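Local coordinates for protein subdomain of Desmoplakin Carboxy-Terminal domain (DPCT) (PDB 1LM5) that probably helps tether intermediate filaments to desmosomes, as a plakin-repeat fragment from the filament-binding tail of desmoplakin, at residues 9-14 with 179-184; 121-126 with 154-159. All blocks are in the same frame, centred on the assembly; numbering follows the deposited sequence.

Interaction 1 (9-14 with 179-184); sequences SPIAAI and DAINRS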
loop_
_atom_site.group_PDB
_atom_site.type_symbol
_atom_site.label_atom_id
_atom_site.label_comp_id
_atom_site.label_asym_id
_atom_site.label_seq_id
_atom_site.Cartn_x
_atom_site.Cartn_y
_atom_site.Cartn_z
ATOM N N SER B 9 -10.360 3.297 -5.621
ATOM C CA SER B 9 -10.152 1.873 -5.443
ATOM C C SER B 9 -10.402 1.193 -6.779
ATOM O O SER B 9 -11.161 1.696 -7.611
ATOM C CB SER B 9 -11.162 1.347 -4.436
ATOM O OG SER B 9 -12.465 1.751 -4.842
ATOM N N PRO B 10 -9.759 0.041 -7.011
ATOM C CA PRO B 10 -9.990 -0.639 -8.282
ATOM C C PRO B 10 -11.422 -1.176 -8.307
ATOM O O PRO B 10 -12.020 -1.449 -7.258
ATOM C CB PRO B 10 -8.986 -1.793 -8.256
ATOM C CG PRO B 10 -7.911 -1.323 -7.328
ATOM C CD PRO B 10 -8.700 -0.632 -6.236
ATOM N N ILE B 11 -11.977 -1.304 -9.497
ATOM C CA ILE B 11 -13.308 -1.863 -9.630
ATOM C C ILE B 11 -13.156 -3.277 -9.100
ATOM O O ILE B 11 -12.285 -4.025 -9.540
ATOM C CB ILE B 11 -13.727 -1.868 -11.088
ATOM C CG1 ILE B 11 -13.908 -0.414 -11.540
ATOM C CG2 ILE B 11 -14.996 -2.687 -11.281
ATOM C CD1 ILE B 11 -14.057 -0.247 -13.015
ATOM N N ALA B 12 -14.004 -3.644 -8.149
ATOM C CA ALA B 12 -13.908 -4.948 -7.522
ATOM C C ALA B 12 -14.769 -6.021 -8.136
ATOM O O ALA B 12 -14.363 -7.177 -8.220
ATOM C CB ALA B 12 -14.256 -4.822 -6.047
ATOM N N ALA B 13 -15.962 -5.639 -8.559
ATOM C CA ALA B 13 -16.885 -6.604 -9.094
ATOM C C ALA B 13 -17.937 -5.978 -9.978
ATOM O O ALA B 13 -17.892 -4.792 -10.297
ATOM C CB ALA B 13 -17.541 -7.360 -7.951
ATOM N N ILE B 14 -18.921 -6.793 -10.311
ATOM C CA ILE B 14 -19.978 -6.407 -11.212
ATOM C C ILE B 14 -21.333 -6.353 -10.549
ATOM O O ILE B 14 -21.626 -7.142 -9.662
ATOM C CB ILE B 14 -20.041 -7.433 -12.341
ATOM C CG1 ILE B 14 -18.693 -7.463 -13.060
ATOM C CG2 ILE B 14 -21.192 -7.126 -13.276
ATOM C CD1 ILE B 14 -18.387 -6.189 -13.794
ATOM N N ASP B 179 -12.751 5.884 -17.007
ATOM C CA ASP B 179 -14.186 5.997 -17.249
ATOM C C ASP B 179 -14.934 4.991 -16.400
ATOM O O ASP B 179 -15.978 5.298 -15.844
ATOM C CB ASP B 179 -14.532 5.695 -18.705
ATOM C CG ASP B 179 -13.996 6.727 -19.662
ATOM O OD1 ASP B 179 -13.656 6.346 -20.798
ATOM O OD2 ASP B 179 -13.928 7.913 -19.283
ATOM N N ALA B 180 -14.405 3.774 -16.346
ATOM C CA ALA B 180 -15.024 2.704 -15.590
ATOM C C ALA B 180 -15.175 3.116 -14.130
ATOM O O ALA B 180 -16.226 2.921 -13.542
ATOM C CB ALA B 180 -14.192 1.437 -15.701
ATOM N N ILE B 181 -14.129 3.700 -13.556
ATOM C CA ILE B 181 -14.191 4.117 -12.166
ATOM C C ILE B 181 -15.233 5.216 -11.999
ATOM O O ILE B 181 -15.961 5.250 -11.009
ATOM C CB ILE B 181 -12.828 4.623 -11.682
ATOM C CG1 ILE B 181 -11.838 3.465 -11.663
ATOM C CG2 ILE B 181 -12.953 5.230 -10.296
ATOM C CD1 ILE B 181 -10.407 3.889 -11.372
ATOM N N ASN B 182 -15.312 6.111 -12.973
ATOM C CA ASN B 182 -16.286 7.189 -12.887
ATOM C C ASN B 182 -17.721 6.711 -13.078
ATOM O O ASN B 182 -18.657 7.349 -12.607
ATOM C CB ASN B 182 -15.944 8.283 -13.894
ATOM C CG ASN B 182 -14.834 9.180 -13.401
ATOM O OD1 ASN B 182 -14.956 9.804 -12.344
ATOM N ND2 ASN B 182 -13.739 9.245 -14.153
ATOM N N ARG B 183 -17.885 5.583 -13.763
ATOM C CA ARG B 183 -19.210 5.015 -14.014
ATOM C C ARG B 183 -19.539 3.915 -13.020
ATOM O O ARG B 183 -20.601 3.304 -13.087
ATOM C CB ARG B 183 -19.265 4.455 -15.436
ATOM C CG ARG B 183 -19.264 5.537 -16.488
ATOM C CD ARG B 183 -18.886 5.034 -17.865
ATOM N NE ARG B 183 -18.861 6.147 -18.807
ATOM C CZ ARG B 183 -19.945 6.812 -19.200
ATOM N NH1 ARG B 183 -21.143 6.468 -18.740
ATOM N NH2 ARG B 183 -19.829 7.840 -20.027
ATOM N N SER B 184 -18.620 3.663 -12.098
ATOM C CA SER B 184 -18.814 2.628 -11.096
ATOM C C SER B 184 -19.586 3.173 -9.907
ATOM O O SER B 184 -19.676 4.382 -9.702
ATOM C CB SER B 184 -17.463 2.101 -10.610
ATOM O OG SER B 184 -16.750 3.131 -9.937
#

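Interaction 2 (121-126 with 154-159); sequences FQYLTG and QRLQDT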
loop_
_atom_site.group_PDB
_atom_site.type_symbol
_atom_site.label_atom_id
_atom_site.label_comp_id
_atom_site.label_asym_id
_atom_site.label_seq_id
_atom_site.Cartn_x
_atom_site.Cartn_y
_atom_site.Cartn_z
ATOM N N PHE B 121 -3.804 1.206 -14.683
ATOM C CA PHE B 121 -4.604 0.605 -13.637
ATOM C C PHE B 121 -4.027 1.021 -12.291
ATOM O O PHE B 121 -4.755 1.424 -11.393
ATOM C CB PHE B 121 -4.553 -0.916 -13.730
ATOM C CG PHE B 121 -5.264 -1.484 -14.922
ATOM C CD1 PHE B 121 -4.868 -2.712 -15.445
ATOM C CD2 PHE B 121 -6.346 -0.824 -15.493
ATOM C CE1 PHE B 121 -5.546 -3.281 -16.525
ATOM C CE2 PHE B 121 -7.036 -1.377 -16.576
ATOM C CZ PHE B 121 -6.634 -2.611 -17.093
ATOM N N GLN B 122 -2.708 0.903 -12.152
ATOM C CA GLN B 122 -2.069 1.259 -10.895
ATOM C C GLN B 122 -2.214 2.747 -10.639
ATOM O O GLN B 122 -2.655 3.169 -9.573
ATOM C CB GLN B 122 -0.585 0.869 -10.920
ATOM C CG GLN B 122 -0.355 -0.631 -11.054
ATOM C CD GLN B 122 1.113 -0.997 -11.198
ATOM O OE1 GLN B 122 1.968 -0.133 -11.405
ATOM N NE2 GLN B 122 1.408 -2.292 -11.108
ATOM N N TYR B 123 -1.850 3.541 -11.636
ATOM C CA TYR B 123 -1.920 4.981 -11.514
ATOM C C TYR B 123 -3.282 5.461 -11.030
ATOM O O TYR B 123 -3.383 6.215 -10.063
ATOM C CB TYR B 123 -1.596 5.621 -12.858
ATOM C CG TYR B 123 -1.509 7.115 -12.772
ATOM C CD1 TYR B 123 -0.376 7.729 -12.260
ATOM C CD2 TYR B 123 -2.579 7.920 -13.166
ATOM C CE1 TYR B 123 -0.306 9.103 -12.141
ATOM C CE2 TYR B 123 -2.516 9.294 -13.051
ATOM C CZ TYR B 123 -1.378 9.879 -12.536
ATOM O OH TYR B 123 -1.303 11.247 -12.406
ATOM N N LEU B 124 -4.327 5.013 -11.717
ATOM C CA LEU B 124 -5.695 5.386 -11.398
ATOM C C LEU B 124 -6.160 4.937 -10.030
ATOM O O LEU B 124 -7.117 5.482 -9.500
ATOM C CB LEU B 124 -6.657 4.816 -12.443
ATOM C CG LEU B 124 -6.656 5.496 -13.813
ATOM C CD1 LEU B 124 -7.492 4.671 -14.781
ATOM C CD2 LEU B 124 -7.193 6.920 -13.685
ATOM N N THR B 125 -5.487 3.952 -9.455
ATOM C CA THR B 125 -5.909 3.453 -8.161
ATOM C C THR B 125 -4.979 3.804 -7.011
ATOM O O THR B 125 -4.963 3.120 -5.990
ATOM C CB THR B 125 -6.112 1.933 -8.209
ATOM O OG1 THR B 125 -4.923 1.298 -8.704
ATOM C CG2 THR B 125 -7.293 1.590 -9.138
ATOM N N GLY B 126 -4.205 4.867 -7.171
ATOM C CA GLY B 126 -3.329 5.263 -6.086
ATOM C C GLY B 126 -1.902 5.580 -6.466
ATOM O O GLY B 126 -1.260 6.397 -5.811
ATOM N N GLN B 154 3.596 12.230 -17.901
ATOM C CA GLN B 154 2.605 13.134 -18.457
ATOM C C GLN B 154 1.457 12.313 -19.045
ATOM O O GLN B 154 0.293 12.639 -18.845
ATOM C CB GLN B 154 3.240 13.987 -19.547
ATOM C CG GLN B 154 2.455 15.225 -19.905
ATOM C CD GLN B 154 2.301 16.154 -18.718
ATOM O OE1 GLN B 154 3.191 16.243 -17.862
ATOM N NE2 GLN B 154 1.180 16.858 -18.658
ATOM N N ARG B 155 1.792 11.245 -19.767
ATOM C CA ARG B 155 0.781 10.372 -20.372
ATOM C C ARG B 155 -0.154 9.781 -19.316
ATOM O O ARG B 155 -1.374 9.755 -19.490
ATOM C CB ARG B 155 1.454 9.234 -21.137
ATOM C CG ARG B 155 1.432 9.381 -22.642
ATOM C CD ARG B 155 2.365 8.375 -23.294
ATOM N NE ARG B 155 3.755 8.806 -23.178
ATOM C CZ ARG B 155 4.774 8.009 -22.870
ATOM N NH1 ARG B 155 4.577 6.715 -22.642
ATOM N NH2 ARG B 155 5.995 8.515 -22.777
ATOM N N LEU B 156 0.425 9.289 -18.227
ATOM C CA LEU B 156 -0.365 8.712 -17.146
ATOM C C LEU B 156 -1.286 9.757 -16.535
ATOM O O LEU B 156 -2.440 9.481 -16.221
ATOM C CB LEU B 156 0.552 8.155 -16.060
ATOM C CG LEU B 156 1.249 6.844 -16.409
ATOM C CD1 LEU B 156 2.232 6.495 -15.304
ATOM C CD2 LEU B 156 0.201 5.746 -16.590
ATOM N N GLN B 157 -0.762 10.961 -16.364
ATOM C CA GLN B 157 -1.532 12.048 -15.777
ATOM C C GLN B 157 -2.759 12.417 -16.606
ATOM O O GLN B 157 -3.815 12.738 -16.056
ATOM C CB GLN B 157 -0.636 13.275 -15.612
ATOM C CG GLN B 157 -1.375 14.538 -15.226
ATOM C CD GLN B 157 -0.593 15.771 -15.600
ATOM O OE1 GLN B 157 0.534 15.961 -15.145
ATOM N NE2 GLN B 157 -1.179 16.617 -16.444
ATOM N N ASP B 158 -2.621 12.383 -17.926
ATOM C CA ASP B 158 -3.728 12.718 -18.814
ATOM C C ASP B 158 -4.712 11.555 -18.872
ATOM O O ASP B 158 -4.945 10.969 -19.934
ATOM C CB ASP B 158 -3.208 13.021 -20.218
ATOM C CG ASP B 158 -4.307 13.487 -21.153
ATOM O OD1 ASP B 158 -4.059 13.580 -22.374
ATOM O OD2 ASP B 158 -5.422 13.763 -20.668
ATOM N N THR B 159 -5.286 11.233 -17.719
ATOM C CA THR B 159 -6.232 10.132 -17.605
ATOM C C THR B 159 -7.352 10.228 -18.627
ATOM O O THR B 159 -7.880 9.213 -19.075
ATOM C CB THR B 159 -6.844 10.074 -16.191
ATOM O OG1 THR B 159 -7.539 11.300 -15.914
ATOM C CG2 THR B 159 -5.749 9.871 -15.150
#

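Interaction 1 (9-14 with 179-184)
Where Ile11 meets Ala180 and Ile181, neither segment offers a ring or side-chain amide to the contact; the flat group involved is the peptide linking Ala180 to Ile181. As modelled, and too close to Ala180 CB for its exact seat to be trusted, Ile11 CD1 sits above the carbonyl carbon of that peptide, about 3.7 Å from Ala180 C. The branch reaches the helix because CG1 stands anti to the carbonyl carbon (chi1 -68°) and CD1 then runs on extended (chi2 169°). Further back, Ile11 CG1 faces Ile181 CG1 at 4.4 Å, with Ser184 CB at the margin of the contact. This is helix-on-sheet packing: helix 177-183 lies against strand 11-16, which runs parallel to strand 193-197 in a mixed sheet, and the side chain of Ile11 also touches Leu195 of that neighbouring strand. No hydrogen bond joins the two segments directly. Polar ties run through other residues instead: Tyr177 OH bonds to Ile11 N, while Arg193 bonds through NE to Ser9 OG and through NH1 to Ser184 OG. Three residues on from Ile181, Ser184 OG also donates to Ile181 O at 2.5 Å, with OG lying 29° off the carbonyl plane.

Interaction 2 (121-126 with 154-159)
The carbonyl oxygen of Leu156 takes a hydrogen bond from Tyr162 OH and at the same time sits above the plane of the Tyr123 ring, just beyond its CD2-CE2 edge, 3.2 Å from Tyr123 CE2 and 3.4 Å from Tyr123 CD2. Leu156 CB lies over the centre of that same face in a CH-pi contact, 4.0 Å from the Tyr123 centroid and 12° off the ring normal. Tyr123 extends toward it with CG anti to its backbone N (chi1 -174°). The phenol oxygen goes on to the next residue, with Tyr123 OH 3.5 Å from Gln157 CA; the two side chains run side by side and point the same way. At the ring's edge, near its plane, Thr159 CG2 comes within 3.9 Å of Tyr123 CE2. The same methyl presses on Leu124 CD2 at 3.6 Å, and the Thr159 hydroxyl bonds to Glu6 OE1. Arg151 of the second subunit adds a cation-pi contact to Tyr123, and Arg155 NH1 of that subunit bonds to Gly126 O, which joins this region to the second copy in the deposited assembly. Strands 129-130 and 135-136 and helix 139-145 come between the segments, and helix 150-157, packed against helix 112-124, carries the second; a hairpin followed by two helices is consistent with the plakin (plectin) repeat motif.

Along the chain the segments come in the order 9-14, 121-126, 154-159, 179-184, so interaction 2 falls within the span that interaction 1 bridges. Their centres are about 14 Å apart and they touch: Pro10 CG lies 3.5 Å from Thr125 CG2, and Ile181 CD1 is 4.0 Å from Leu124 CB. Helix 177-183 is common to both surroundings, meeting Ile11 in interaction 1 while its Lys178 touches Leu124 and Thr159 of interaction 2. Interaction 1 brings the first strand of the chain, 11-16, to a late helix; interaction 2 joins the ends of helices 112-124 and 150-157. Together they tie both ends of the fragment to the second of its two plectin-repeat ranges, consistent with one compact unit.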